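Local coordinates for mannosylglycerate hydrolase MGH1-like glycoside hydrolase domain-containing protein (Thermus thermophilus HB8, PDB 4WVA), which hydrolyses mannosylglycerate, a solute made by thermophiles under osmotic stress, to mannose and glycerate, and probably cleaves glucosylglycerate as well, at residues A[13-18]-A[407-412]; A[29-34]-A[55-60]; A[35-40]-A[108-113]; A[61-66]-A[132-137]. All blocks are in the same frame, centred on the assembly; numbering follows the deposited sequence.

Contact 1 of 4, residues A[13-18]-A[407-412]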
loop_
_atom_site.group_PDB
_atom_site.type_symbol
_atom_site.label_atom_id
_atom_site.label_comp_id
_atom_site.label_asym_id
_atom_site.label_seq_id
_atom_site.Cartn_x
_atom_site.Cartn_y
_atom_site.Cartn_z
ATOM N N GLN A 13 -2.805 -31.578 26.861
ATOM C CA GLN A 13 -2.027 -32.260 27.903
ATOM C C GLN A 13 -1.702 -33.717 27.553
ATOM O O GLN A 13 -0.596 -34.177 27.836
ATOM C CB GLN A 13 -2.710 -32.144 29.258
ATOM C CG GLN A 13 -2.787 -30.713 29.792
ATOM C CD GLN A 13 -1.502 -30.178 30.393
ATOM O OE1 GLN A 13 -0.394 -30.502 29.960
ATOM N NE2 GLN A 13 -1.650 -29.308 31.384
ATOM N N ARG A 14 -2.640 -34.419 26.918
ATOM C CA ARG A 14 -2.389 -35.788 26.435
ATOM C C ARG A 14 -1.307 -35.827 25.368
ATOM O O ARG A 14 -0.466 -36.750 25.358
ATOM C CB ARG A 14 -3.666 -36.454 25.881
ATOM C CG ARG A 14 -4.647 -36.905 26.957
ATOM C CD ARG A 14 -5.764 -37.792 26.385
ATOM N NE ARG A 14 -6.399 -37.222 25.183
ATOM C CZ ARG A 14 -6.476 -37.796 23.974
ATOM N NH1 ARG A 14 -5.951 -39.001 23.730
ATOM N NH2 ARG A 14 -7.086 -37.151 22.975
ATOM N N ASN A 15 -1.304 -34.822 24.481
ATOM C CA ASN A 15 -0.328 -34.793 23.389
ATOM C C ASN A 15 0.993 -34.122 23.775
ATOM O O ASN A 15 1.943 -34.105 22.992
ATOM C CB ASN A 15 -0.923 -34.089 22.157
ATOM C CG ASN A 15 -2.079 -34.846 21.527
ATOM O OD1 ASN A 15 -2.811 -34.283 20.686
ATOM N ND2 ASN A 15 -2.249 -36.095 21.883
ATOM N N SER A 16 1.068 -33.561 24.970
ATOM C CA SER A 16 2.312 -32.930 25.426
ATOM C C SER A 16 3.364 -33.976 25.689
ATOM O O SER A 16 3.063 -35.039 26.240
ATOM C CB SER A 16 2.085 -32.131 26.702
ATOM O OG SER A 16 3.286 -31.504 27.108
ATOM N N ARG A 17 4.598 -33.669 25.290
ATOM C CA ARG A 17 5.765 -34.471 25.673
ATOM C C ARG A 17 6.708 -33.632 26.548
ATOM O O ARG A 17 7.912 -33.863 26.576
ATOM C CB ARG A 17 6.466 -34.997 24.421
ATOM C CG ARG A 17 5.584 -35.827 23.483
ATOM C CD ARG A 17 5.140 -37.150 24.099
ATOM N NE ARG A 17 4.168 -37.875 23.265
ATOM C CZ ARG A 17 2.841 -37.881 23.435
ATOM N NH1 ARG A 17 2.257 -37.230 24.441
ATOM N NH2 ARG A 17 2.085 -38.591 22.605
ATOM N N GLY A 18 6.144 -32.689 27.284
ATOM C CA GLY A 18 6.913 -31.779 28.123
ATOM C C GLY A 18 7.194 -30.467 27.423
ATOM O O GLY A 18 6.561 -29.453 27.702
ATOM N N GLY A 407 -7.870 -36.548 18.111
ATOM C CA GLY A 407 -7.259 -35.740 19.159
ATOM C C GLY A 407 -6.195 -34.820 18.589
ATOM O O GLY A 407 -5.006 -34.884 18.985
ATOM N N PHE A 408 -6.602 -34.013 17.605
ATOM C CA PHE A 408 -5.643 -33.241 16.834
ATOM C C PHE A 408 -5.350 -31.897 17.500
ATOM O O PHE A 408 -6.260 -31.099 17.757
ATOM C CB PHE A 408 -6.145 -33.049 15.404
ATOM C CG PHE A 408 -5.116 -32.465 14.496
ATOM C CD1 PHE A 408 -3.995 -33.203 14.086
ATOM C CD2 PHE A 408 -5.211 -31.156 14.104
ATOM C CE1 PHE A 408 -3.045 -32.650 13.249
ATOM C CE2 PHE A 408 -4.263 -30.602 13.272
ATOM C CZ PHE A 408 -3.180 -31.338 12.833
ATOM N N SER A 409 -4.069 -31.658 17.751
ATOM C CA SER A 409 -3.625 -30.588 18.644
ATOM C C SER A 409 -4.019 -29.181 18.199
ATOM O O SER A 409 -4.551 -28.434 19.003
ATOM C CB SER A 409 -2.124 -30.677 18.891
ATOM O OG SER A 409 -1.836 -31.884 19.581
ATOM N N TRP A 410 -3.782 -28.785 16.949
ATOM C CA TRP A 410 -4.065 -27.376 16.653
ATOM C C TRP A 410 -5.564 -27.056 16.653
ATOM O O TRP A 410 -5.963 -25.896 16.837
ATOM C CB TRP A 410 -3.365 -26.828 15.411
ATOM C CG TRP A 410 -3.875 -27.134 14.047
ATOM C CD1 TRP A 410 -5.173 -27.238 13.601
ATOM C CD2 TRP A 410 -3.046 -27.267 12.888
ATOM N NE1 TRP A 410 -5.181 -27.458 12.254
ATOM C CE2 TRP A 410 -3.882 -27.478 11.791
ATOM C CE3 TRP A 410 -1.665 -27.251 12.694
ATOM C CZ2 TRP A 410 -3.386 -27.685 10.510
ATOM C CZ3 TRP A 410 -1.169 -27.440 11.434
ATOM C CH2 TRP A 410 -2.024 -27.670 10.348
ATOM N N SER A 411 -6.382 -28.081 16.488
ATOM C CA SER A 411 -7.837 -27.903 16.587
ATOM C C SER A 411 -8.197 -27.561 18.030
ATOM O O SER A 411 -8.875 -26.571 18.281
ATOM C CB SER A 411 -8.569 -29.156 16.093
ATOM O OG SER A 411 -8.320 -29.362 14.707
ATOM N N ALA A 412 -7.699 -28.359 18.969
ATOM C CA ALA A 412 -7.863 -28.071 20.392
ATOM C C ALA A 412 -7.272 -26.721 20.764
ATOM O O ALA A 412 -7.916 -25.899 21.432
ATOM C CB ALA A 412 -7.274 -29.187 21.234
#
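Asn15 reaches across from helix 4-15 to meet Gly407 and Ser409, where the closing helix of the chain begins. Its CG stands beside the backbone N and anti to the carbonyl carbon (chi1 -66°), which sends the amide out toward the other segment. There the amide carbon CG lies 3.9 Å from Gly407 O and 3.6 Å from Ser409 OG, while CB of Asn15 approaches the same OG to 3.5 Å. The amide end is thus set between a carbonyl and a hydroxyl. Ser409 turns its OG beside its own backbone N (chi1 -65°) and toward Asn15, though the firm partner of that hydroxyl is Val22 O. An alanine at Asn15 would strip out this buried amide and is likely to leave a gap beside Gly407 O and the Ser409 hydroxyl.

On the exposed side the Arg14 chain, bent at chi3, brings NH2 within 4.1 Å of Gly407 CA. The guanidinium meets that CA obliquely. Gly407, at a positive phi (52°), has no side chain to stand in the way of Arg14 here.

Segment 13-18 is also tied to itself: Arg17 NH1 donates to Arg14 O at 2.9 Å with that acceptor lying in the guanidinium plane, and Ser16 OG takes the backbone N of Gly18 at 3.1 Å in an ST turn.

Around the contact, Ser409 rests on Ile39 of helix 33-43, Ala412 packs on Ala8 and Val11 of helix 4-15, and Trp410 meets Trp34 and Phe38 edge-to-face. The first and last helices of the chain thus lie together against helix 33-43 of this (alpha/alpha)6-barrel enzyme.

Contact 2 of 4, residues A[29-34]-A[55-60]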
loop_
_atom_site.group_PDB
_atom_site.type_symbol
_atom_site.label_atom_id
_atom_site.label_comp_id
_atom_site.label_asym_id
_atom_site.label_seq_id
_atom_site.Cartn_x
_atom_site.Cartn_y
_atom_site.Cartn_z
ATOM N N PRO A 29 4.056 -38.423 15.566
ATOM C CA PRO A 29 4.668 -38.639 16.886
ATOM C C PRO A 29 5.969 -37.857 17.107
ATOM O O PRO A 29 6.906 -38.330 17.774
ATOM C CB PRO A 29 4.897 -40.155 16.875
ATOM C CG PRO A 29 5.279 -40.413 15.454
ATOM C CD PRO A 29 4.394 -39.504 14.623
ATOM N N TYR A 30 6.029 -36.636 16.567
ATOM C CA TYR A 30 7.220 -35.819 16.625
ATOM C C TYR A 30 6.750 -34.377 16.724
ATOM O O TYR A 30 5.537 -34.122 16.904
ATOM C CB TYR A 30 8.093 -35.984 15.360
ATOM C CG TYR A 30 8.568 -37.386 15.064
ATOM C CD1 TYR A 30 9.506 -37.993 15.891
ATOM C CD2 TYR A 30 8.116 -38.084 13.946
ATOM C CE1 TYR A 30 9.967 -39.275 15.621
ATOM C CE2 TYR A 30 8.580 -39.374 13.675
ATOM C CZ TYR A 30 9.502 -39.950 14.531
ATOM O OH TYR A 30 9.995 -41.236 14.290
ATOM N N GLN A 31 7.686 -33.440 16.651
ATOM C CA GLN A 31 7.348 -32.009 16.621
ATOM C C GLN A 31 7.321 -31.461 15.190
ATOM O O GLN A 31 8.293 -31.594 14.445
ATOM C CB GLN A 31 8.327 -31.201 17.468
ATOM C CG GLN A 31 8.062 -29.696 17.471
ATOM C CD GLN A 31 8.798 -28.894 18.529
ATOM O OE1 GLN A 31 8.273 -27.879 19.040
ATOM N NE2 GLN A 31 10.019 -29.283 18.839
ATOM N N TRP A 32 6.202 -30.829 14.828
ATOM C CA TRP A 32 6.053 -30.184 13.518
ATOM C C TRP A 32 6.096 -28.654 13.671
ATOM O O TRP A 32 5.640 -28.111 14.666
ATOM C CB TRP A 32 4.712 -30.571 12.888
ATOM C CG TRP A 32 4.770 -31.691 11.905
ATOM C CD1 TRP A 32 4.730 -31.575 10.551
ATOM C CD2 TRP A 32 4.868 -33.095 12.176
ATOM N NE1 TRP A 32 4.770 -32.797 9.959
ATOM C CE2 TRP A 32 4.859 -33.755 10.929
ATOM C CE3 TRP A 32 4.970 -33.856 13.342
ATOM C CZ2 TRP A 32 4.958 -35.130 10.816
ATOM C CZ3 TRP A 32 5.056 -35.241 13.222
ATOM C CH2 TRP A 32 5.059 -35.853 11.980
ATOM N N LEU A 33 6.648 -27.985 12.668
ATOM C CA LEU A 33 6.911 -26.548 12.690
ATOM C C LEU A 33 5.633 -25.717 12.772
ATOM O O LEU A 33 5.424 -25.012 13.780
ATOM C CB LEU A 33 7.733 -26.167 11.455
ATOM C CG LEU A 33 8.377 -24.781 11.359
ATOM C CD1 LEU A 33 9.295 -24.769 10.136
ATOM C CD2 LEU A 33 7.357 -23.650 11.298
ATOM N N TRP A 34 4.785 -25.718 11.744
ATOM C CA TRP A 34 3.640 -24.790 11.846
ATOM C C TRP A 34 2.631 -25.262 12.893
ATOM O O TRP A 34 2.029 -24.429 13.557
ATOM C CB TRP A 34 3.000 -24.331 10.505
ATOM C CG TRP A 34 2.105 -25.273 9.752
ATOM C CD1 TRP A 34 2.119 -26.655 9.739
ATOM C CD2 TRP A 34 1.090 -24.878 8.809
ATOM N NE1 TRP A 34 1.166 -27.116 8.862
ATOM C CE2 TRP A 34 0.521 -26.042 8.293
ATOM C CE3 TRP A 34 0.616 -23.626 8.357
ATOM C CZ2 TRP A 34 -0.512 -26.007 7.354
ATOM C CZ3 TRP A 34 -0.410 -23.594 7.426
ATOM C CH2 TRP A 34 -0.957 -24.772 6.933
ATOM N N LEU A 55 7.994 -23.189 21.528
ATOM C CA LEU A 55 8.763 -22.583 20.448
ATOM C C LEU A 55 10.260 -22.607 20.757
ATOM O O LEU A 55 11.087 -22.718 19.857
ATOM C CB LEU A 55 8.277 -21.168 20.193
ATOM C CG LEU A 55 6.770 -21.092 19.910
ATOM C CD1 LEU A 55 6.407 -19.657 19.598
ATOM C CD2 LEU A 55 6.376 -22.063 18.803
ATOM N N LEU A 56 10.635 -22.492 22.025
ATOM C CA LEU A 56 12.052 -22.651 22.369
ATOM C C LEU A 56 12.525 -24.010 21.899
ATOM O O LEU A 56 13.629 -24.158 21.353
ATOM C CB LEU A 56 12.271 -22.555 23.877
ATOM C CG LEU A 56 12.045 -21.186 24.504
ATOM C CD1 LEU A 56 12.140 -21.261 26.024
ATOM C CD2 LEU A 56 13.072 -20.234 23.967
ATOM N N CYS A 57 11.703 -25.022 22.152
ATOM C CA CYS A 57 12.067 -26.394 21.805
ATOM C C CYS A 57 12.241 -26.545 20.289
ATOM O O CYS A 57 13.209 -27.125 19.817
ATOM C CB CYS A 57 11.005 -27.343 22.335
ATOM S SG CYS A 57 11.332 -29.086 22.038
ATOM N N LEU A 58 11.278 -26.020 19.523
ATOM C CA LEU A 58 11.352 -26.046 18.071
ATOM C C LEU A 58 12.690 -25.482 17.546
ATOM O O LEU A 58 13.353 -26.106 16.708
ATOM C CB LEU A 58 10.165 -25.274 17.489
ATOM C CG LEU A 58 10.106 -25.146 15.970
ATOM C CD1 LEU A 58 10.024 -26.487 15.278
ATOM C CD2 LEU A 58 8.928 -24.246 15.601
ATOM N N PHE A 59 13.094 -24.311 18.041
ATOM C CA PHE A 59 14.341 -23.698 17.576
ATOM C C PHE A 59 15.571 -24.390 18.129
ATOM O O PHE A 59 16.539 -24.671 17.393
ATOM C CB PHE A 59 14.376 -22.207 17.898
ATOM C CG PHE A 59 13.614 -21.378 16.914
ATOM C CD1 PHE A 59 14.216 -20.942 15.750
ATOM C CD2 PHE A 59 12.283 -21.077 17.127
ATOM C CE1 PHE A 59 13.518 -20.191 14.826
ATOM C CE2 PHE A 59 11.583 -20.322 16.215
ATOM C CZ PHE A 59 12.194 -19.894 15.055
ATOM N N ASP A 60 15.546 -24.676 19.427
ATOM C CA ASP A 60 16.738 -25.249 20.089
ATOM C C ASP A 60 17.133 -26.613 19.522
ATOM O O ASP A 60 18.331 -26.891 19.334
ATOM C CB ASP A 60 16.504 -25.366 21.597
ATOM C CG ASP A 60 16.650 -24.055 22.320
ATOM O OD1 ASP A 60 17.236 -23.122 21.762
ATOM O OD2 ASP A 60 16.187 -23.969 23.472
#
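Gln31 lays its amide against the backbone of helix 48-62 at Cys57 and Leu58, and this is the tight part of the contact. With CG anti to the backbone N (chi1 179°) and the chain extended beyond it, the side chain spans the space between strand 31-32 and the helix, crossing Leu58 at a slant. The amide carbon CD comes to 3.9 Å from Leu58 CA. The Cys57 sulfur borders the same amide from the preceding position. An alanine in place of Gln31 would probably open a gap over Cys57 and Leu58, since nothing else of segment 29-34 reaches them as closely there.

The packing is slacker one step along, where Leu58 sets its two methyls against Leu33: CD1 is 4.0 Å from Leu33 CA and CD2 4.3 Å from Leu33 CG. Away from the contact, Trp32 and Leu56 are each directed off the outer side of their own segment, and both are partly exposed.

Strand 31-32 pairs with strand 72-74, and Trp32 is the N-cap residue of helix 33-43. Trp32, Leu33 and Trp34 probably all bind substrate, so the arrangement fits a strand-to-helix junction at the substrate site of an (alpha/alpha)6-barrel glycoside hydrolase.

Contact 3 of 4, residues A[35-40]-A[108-113]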
loop_
_atom_site.group_PDB
_atom_site.type_symbol
_atom_site.label_atom_id
_atom_site.label_comp_id
_atom_site.label_asym_id
_atom_site.label_seq_id
_atom_site.Cartn_x
_atom_site.Cartn_y
_atom_site.Cartn_z
ATOM N N ASP A 35 2.560 -26.573 13.146
ATOM C CA ASP A 35 1.692 -27.063 14.205
ATOM C C ASP A 35 2.094 -26.460 15.535
ATOM O O ASP A 35 1.240 -26.001 16.287
ATOM C CB ASP A 35 1.729 -28.593 14.321
ATOM C CG ASP A 35 1.230 -29.294 13.086
ATOM O OD1 ASP A 35 1.859 -29.134 12.004
ATOM O OD2 ASP A 35 0.232 -30.037 13.193
ATOM N N SER A 36 3.390 -26.483 15.855
ATOM C CA SER A 36 3.830 -25.997 17.161
ATOM C C SER A 36 3.468 -24.531 17.328
ATOM O O SER A 36 3.141 -24.096 18.419
ATOM C CB SER A 36 5.325 -26.236 17.387
ATOM O OG SER A 36 5.546 -27.533 17.919
ATOM N N ALA A 37 3.498 -23.770 16.233
ATOM C CA ALA A 37 3.216 -22.355 16.312
ATOM C C ALA A 37 1.753 -22.163 16.697
ATOM O O ALA A 37 1.459 -21.405 17.615
ATOM C CB ALA A 37 3.528 -21.666 15.000
ATOM N N PHE A 38 0.844 -22.855 16.017
ATOM C CA PHE A 38 -0.595 -22.735 16.371
ATOM C C PHE A 38 -0.834 -23.279 17.779
ATOM O O PHE A 38 -1.621 -22.718 18.535
ATOM C CB PHE A 38 -1.525 -23.441 15.382
ATOM C CG PHE A 38 -1.473 -22.881 13.990
ATOM C CD1 PHE A 38 -1.973 -21.609 13.712
ATOM C CD2 PHE A 38 -0.921 -23.615 12.949
ATOM C CE1 PHE A 38 -1.918 -21.095 12.435
ATOM C CE2 PHE A 38 -0.856 -23.091 11.666
ATOM C CZ PHE A 38 -1.361 -21.825 11.406
ATOM N N ILE A 39 -0.198 -24.399 18.113
ATOM C CA ILE A 39 -0.400 -25.029 19.415
ATOM C C ILE A 39 0.001 -24.110 20.557
ATOM O O ILE A 39 -0.689 -24.060 21.566
ATOM C CB ILE A 39 0.318 -26.396 19.485
ATOM C CG1 ILE A 39 -0.349 -27.390 18.529
ATOM C CG2 ILE A 39 0.409 -26.912 20.924
ATOM C CD1 ILE A 39 0.525 -28.593 18.210
ATOM N N ALA A 40 1.107 -23.377 20.399
ATOM C CA ALA A 40 1.538 -22.402 21.405
ATOM C C ALA A 40 0.450 -21.395 21.776
ATOM O O ALA A 40 0.319 -21.019 22.940
ATOM C CB ALA A 40 2.822 -21.695 20.954
ATOM N N ALA A 108 6.901 -16.277 13.737
ATOM C CA ALA A 108 7.169 -14.902 14.240
ATOM C C ALA A 108 5.905 -14.193 14.691
ATOM O O ALA A 108 5.916 -13.388 15.619
ATOM C CB ALA A 108 7.892 -14.067 13.198
ATOM N N THR A 109 4.816 -14.476 13.996
ATOM C CA THR A 109 3.507 -13.922 14.346
ATOM C C THR A 109 3.085 -14.386 15.740
ATOM O O THR A 109 2.596 -13.592 16.557
ATOM C CB THR A 109 2.504 -14.331 13.268
ATOM O OG1 THR A 109 2.871 -13.683 12.057
ATOM C CG2 THR A 109 1.060 -13.934 13.638
ATOM N N VAL A 110 3.310 -15.664 16.016
ATOM C CA VAL A 110 2.981 -16.215 17.322
ATOM C C VAL A 110 3.921 -15.645 18.383
ATOM O O VAL A 110 3.483 -15.278 19.467
ATOM C CB VAL A 110 2.943 -17.758 17.307
ATOM C CG1 VAL A 110 2.761 -18.296 18.717
ATOM C CG2 VAL A 110 1.843 -18.261 16.386
ATOM N N VAL A 111 5.208 -15.544 18.067
ATOM C CA VAL A 111 6.162 -14.976 19.017
ATOM C C VAL A 111 5.801 -13.517 19.376
ATOM O O VAL A 111 5.882 -13.119 20.550
ATOM C CB VAL A 111 7.615 -15.118 18.527
ATOM C CG1 VAL A 111 8.546 -14.323 19.416
ATOM C CG2 VAL A 111 8.043 -16.592 18.505
ATOM N N ARG A 112 5.390 -12.722 18.394
ATOM C CA ARG A 112 4.989 -11.337 18.677
ATOM C C ARG A 112 3.816 -11.328 19.668
ATOM O O ARG A 112 3.781 -10.545 20.620
ATOM C CB ARG A 112 4.609 -10.586 17.405
ATOM C CG ARG A 112 4.133 -9.174 17.718
ATOM C CD ARG A 112 3.695 -8.416 16.478
ATOM N NE ARG A 112 3.235 -7.073 16.838
ATOM C CZ ARG A 112 2.787 -6.165 15.967
ATOM N NH1 ARG A 112 2.724 -6.431 14.678
ATOM N NH2 ARG A 112 2.386 -4.973 16.403
ATOM N N TYR A 113 2.845 -12.189 19.441
ATOM C CA TYR A 113 1.697 -12.279 20.332
ATOM C C TYR A 113 2.110 -12.691 21.749
ATOM O O TYR A 113 1.706 -12.052 22.739
ATOM C CB TYR A 113 0.645 -13.266 19.819
ATOM C CG TYR A 113 -0.551 -13.276 20.713
ATOM C CD1 TYR A 113 -1.535 -12.309 20.575
ATOM C CD2 TYR A 113 -0.661 -14.198 21.751
ATOM C CE1 TYR A 113 -2.614 -12.287 21.417
ATOM C CE2 TYR A 113 -1.734 -14.165 22.609
ATOM C CZ TYR A 113 -2.707 -13.217 22.424
ATOM O OH TYR A 113 -3.788 -13.193 23.274
#
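Helices 33-43 and 107-117 come closest at Ala37 and Val110, whose CA atoms are 6.2 Å apart, a short separation for two helices. Both segments are regular helix throughout, with backbone bonds such as Ala40 N to Ser36 O and Arg112 N to Ala108 O.

Val110 does nearly all the work from its side. Its CB points at the other helix and its two methyls fork around the carbonyl of Ala37: CG2 sits 3.4 Å from Ala37 O and CG1 3.5 Å from the same oxygen. The fork follows from chi1 of 173°, which puts CG1 anti to the backbone N and swings CG2 alongside it. Each branch then meets a different alanine. CG2 touches Ala37 CB at 4.0 Å, and CG1 touches Ala40 CB at 4.1 Å, one helical turn further on.

Leu55 of helix 48-62 packs on both Ala40 and Val110, while Phe38 is directed away toward helix 356-368. Arg112, beyond the contact, forms salt bridges with Glu116 and Asp247, and its NH2 donates to Ala275 O of the second subunit.

The chemistry across the buried interface is apolar, methyl against methyl and methyl against a backbone oxygen. Two alanines on one side and a single branched valine on the other allow the close approach, whereas Asp35, a probable substrate ligand, and Arg112 carry their charges elsewhere.

Contact 4 of 4, residues A[61-66]-A[132-137]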
loop_
_atom_site.group_PDB
_atom_site.type_symbol
_atom_site.label_atom_id
_atom_site.label_comp_id
_atom_site.label_asym_id
_atom_site.label_seq_id
_atom_site.Cartn_x
_atom_site.Cartn_y
_atom_site.Cartn_z
ATOM N N TYR A 61 16.145 -27.450 19.235
ATOM C CA TYR A 61 16.412 -28.788 18.694
ATOM C C TYR A 61 16.232 -28.930 17.192
ATOM O O TYR A 61 16.679 -29.921 16.610
ATOM C CB TYR A 61 15.570 -29.826 19.439
ATOM C CG TYR A 61 15.933 -29.863 20.886
ATOM C CD1 TYR A 61 17.076 -30.532 21.310
ATOM C CD2 TYR A 61 15.166 -29.193 21.834
ATOM C CE1 TYR A 61 17.438 -30.546 22.642
ATOM C CE2 TYR A 61 15.520 -29.186 23.168
ATOM C CZ TYR A 61 16.655 -29.876 23.566
ATOM O OH TYR A 61 17.019 -29.894 24.893
ATOM N N GLY A 62 15.584 -27.955 16.558
ATOM C CA GLY A 62 15.322 -28.017 15.120
ATOM C C GLY A 62 16.235 -27.182 14.247
ATOM O O GLY A 62 16.615 -27.608 13.163
ATOM N N GLN A 63 16.594 -25.976 14.680
ATOM C CA GLN A 63 17.219 -25.044 13.743
ATOM C C GLN A 63 18.626 -25.480 13.381
ATOM O O GLN A 63 19.436 -25.746 14.255
ATOM C CB GLN A 63 17.231 -23.617 14.273
ATOM C CG GLN A 63 17.646 -22.585 13.248
ATOM C CD GLN A 63 17.422 -21.177 13.742
ATOM O OE1 GLN A 63 17.629 -20.871 14.921
ATOM N NE2 GLN A 63 17.005 -20.305 12.838
ATOM N N GLY A 64 18.867 -25.551 12.079
ATOM C CA GLY A 64 20.176 -25.939 11.531
ATOM C C GLY A 64 21.167 -24.800 11.581
ATOM O O GLY A 64 20.828 -23.633 11.866
ATOM N N PRO A 65 22.431 -25.122 11.302
ATOM C CA PRO A 65 23.481 -24.129 11.417
ATOM C C PRO A 65 23.374 -22.962 10.443
ATOM O O PRO A 65 23.903 -21.892 10.724
ATOM C CB PRO A 65 24.765 -24.932 11.158
ATOM C CG PRO A 65 24.331 -26.202 10.525
ATOM C CD PRO A 65 22.936 -26.471 10.997
ATOM N N ASP A 66 22.695 -23.163 9.321
ATOM C CA ASP A 66 22.501 -22.093 8.349
ATOM C C ASP A 66 21.207 -21.297 8.579
ATOM O O ASP A 66 20.873 -20.439 7.774
ATOM C CB ASP A 66 22.528 -22.659 6.924
ATOM C CG ASP A 66 21.434 -23.700 6.672
ATOM O OD1 ASP A 66 20.686 -24.071 7.617
ATOM O OD2 ASP A 66 21.335 -24.163 5.514
ATOM N N PHE A 132 14.537 -13.850 18.959
ATOM C CA PHE A 132 14.579 -12.915 17.849
ATOM C C PHE A 132 15.688 -13.224 16.811
ATOM O O PHE A 132 15.409 -13.285 15.609
ATOM C CB PHE A 132 14.698 -11.465 18.327
ATOM C CG PHE A 132 14.814 -10.494 17.196
ATOM C CD1 PHE A 132 13.695 -10.099 16.491
ATOM C CD2 PHE A 132 16.055 -10.030 16.797
ATOM C CE1 PHE A 132 13.809 -9.232 15.418
ATOM C CE2 PHE A 132 16.188 -9.170 15.723
ATOM C CZ PHE A 132 15.057 -8.774 15.027
ATOM N N PRO A 133 16.946 -13.405 17.261
ATOM C CA PRO A 133 17.996 -13.675 16.258
ATOM C C PRO A 133 17.827 -15.029 15.557
ATOM O O PRO A 133 18.233 -15.199 14.409
ATOM C CB PRO A 133 19.299 -13.630 17.063
ATOM C CG PRO A 133 18.911 -13.753 18.477
ATOM C CD PRO A 133 17.475 -13.345 18.632
ATOM N N LYS A 134 17.172 -15.969 16.224
ATOM C CA LYS A 134 16.852 -17.259 15.627
ATOM C C LYS A 134 15.773 -17.147 14.538
ATOM O O LYS A 134 15.905 -17.722 13.463
ATOM C CB LYS A 134 16.431 -18.242 16.724
ATOM C CG LYS A 134 17.521 -18.455 17.764
ATOM C CD LYS A 134 17.159 -19.548 18.748
ATOM C CE LYS A 134 18.221 -19.708 19.821
ATOM N NZ LYS A 134 19.516 -20.144 19.237
ATOM N N LEU A 135 14.697 -16.412 14.831
ATOM C CA LEU A 135 13.692 -16.096 13.823
ATOM C C LEU A 135 14.316 -15.380 12.619
ATOM O O LEU A 135 14.057 -15.712 11.459
ATOM C CB LEU A 135 12.626 -15.175 14.430
ATOM C CG LEU A 135 11.642 -15.820 15.402
ATOM C CD1 LEU A 135 10.944 -14.785 16.255
ATOM C CD2 LEU A 135 10.614 -16.600 14.593
ATOM N N LEU A 136 15.138 -14.385 12.909
ATOM C CA LEU A 136 15.771 -13.593 11.865
ATOM C C LEU A 136 16.628 -14.496 10.965
ATOM O O LEU A 136 16.628 -14.352 9.745
ATOM C CB LEU A 136 16.610 -12.486 12.502
ATOM C CG LEU A 136 17.264 -11.469 11.581
ATOM C CD1 LEU A 136 16.221 -10.613 10.890
ATOM C CD2 LEU A 136 18.222 -10.607 12.385
ATOM N N ALA A 137 17.349 -15.434 11.576
ATOM C CA ALA A 137 18.200 -16.353 10.819
ATOM C C ALA A 137 17.383 -17.295 9.944
ATOM O O ALA A 137 17.799 -17.654 8.843
ATOM C CB ALA A 137 19.106 -17.138 11.761
HETATM O O HOH W 1 19.297 -21.825 16.800
HETATM O O HOH W 2 20.433 -17.628 8.038
#
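Gln63, just past the end of helix 48-62, faces Lys134 with their CA atoms 8.0 Å apart, and the chain then runs on beside helix 121-146 until Asp66 stands 7.6 Å from Ala137, CA to CA. The Gln63 side chain is extended, its CG anti to the backbone N (chi1 -170°), which carries the amide all the way to the helix surface. There NE2 donates to Lys134 O at 2.9 Å, a fairly straight bond (160° at the hydrogen) whose donor is tilted from the carbonyl plane. The same NE2 also donates to Gly67 O, so two carbonyls fix the turn of the amide.

The bond joins a post-helical loop of the (alpha/alpha)6 barrel to the flank of helix 121-146, which is kinked around Pro133 and Lys134. On the other side of the amide, Gln63 OE1 lies 3.4 Å from Lys134 CB, and a water links the two side chains, donating to OE1 at 2.7 Å and accepting from Lys134 NZ. The bend at chi4 (-64°) turns the ammonium toward that water. Ala137 CB lies obliquely off the NE2 end of the Gln63 amide, 4.0 Å from that nitrogen. Further along, a second water donates to both Asp66 O and Ala137 O.

Overall arrangement
Contacts 2 and 3 are buried, contact 1 partly so, and contact 4 lies at the surface; the chemistry follows, from methyl packing in contact 3 to a direct hydrogen bond and bridging waters in contact 4. Helix 33-43 serves contacts 2 and 3, and helix 48-62 serves contacts 2 and 4. Leu55 bridges contacts 2 and 3 by packing on Val110 and Val111, while Phe59 carries contact 2 onto Lys134 and Leu135 of contact 4. Contact 1 brings the two ends of the chain together and touches contact 3 through Trp410 and Phe408 against Asp35. Contacts 1 and 4 stay apart, with nearest atoms about 9 Å from each other.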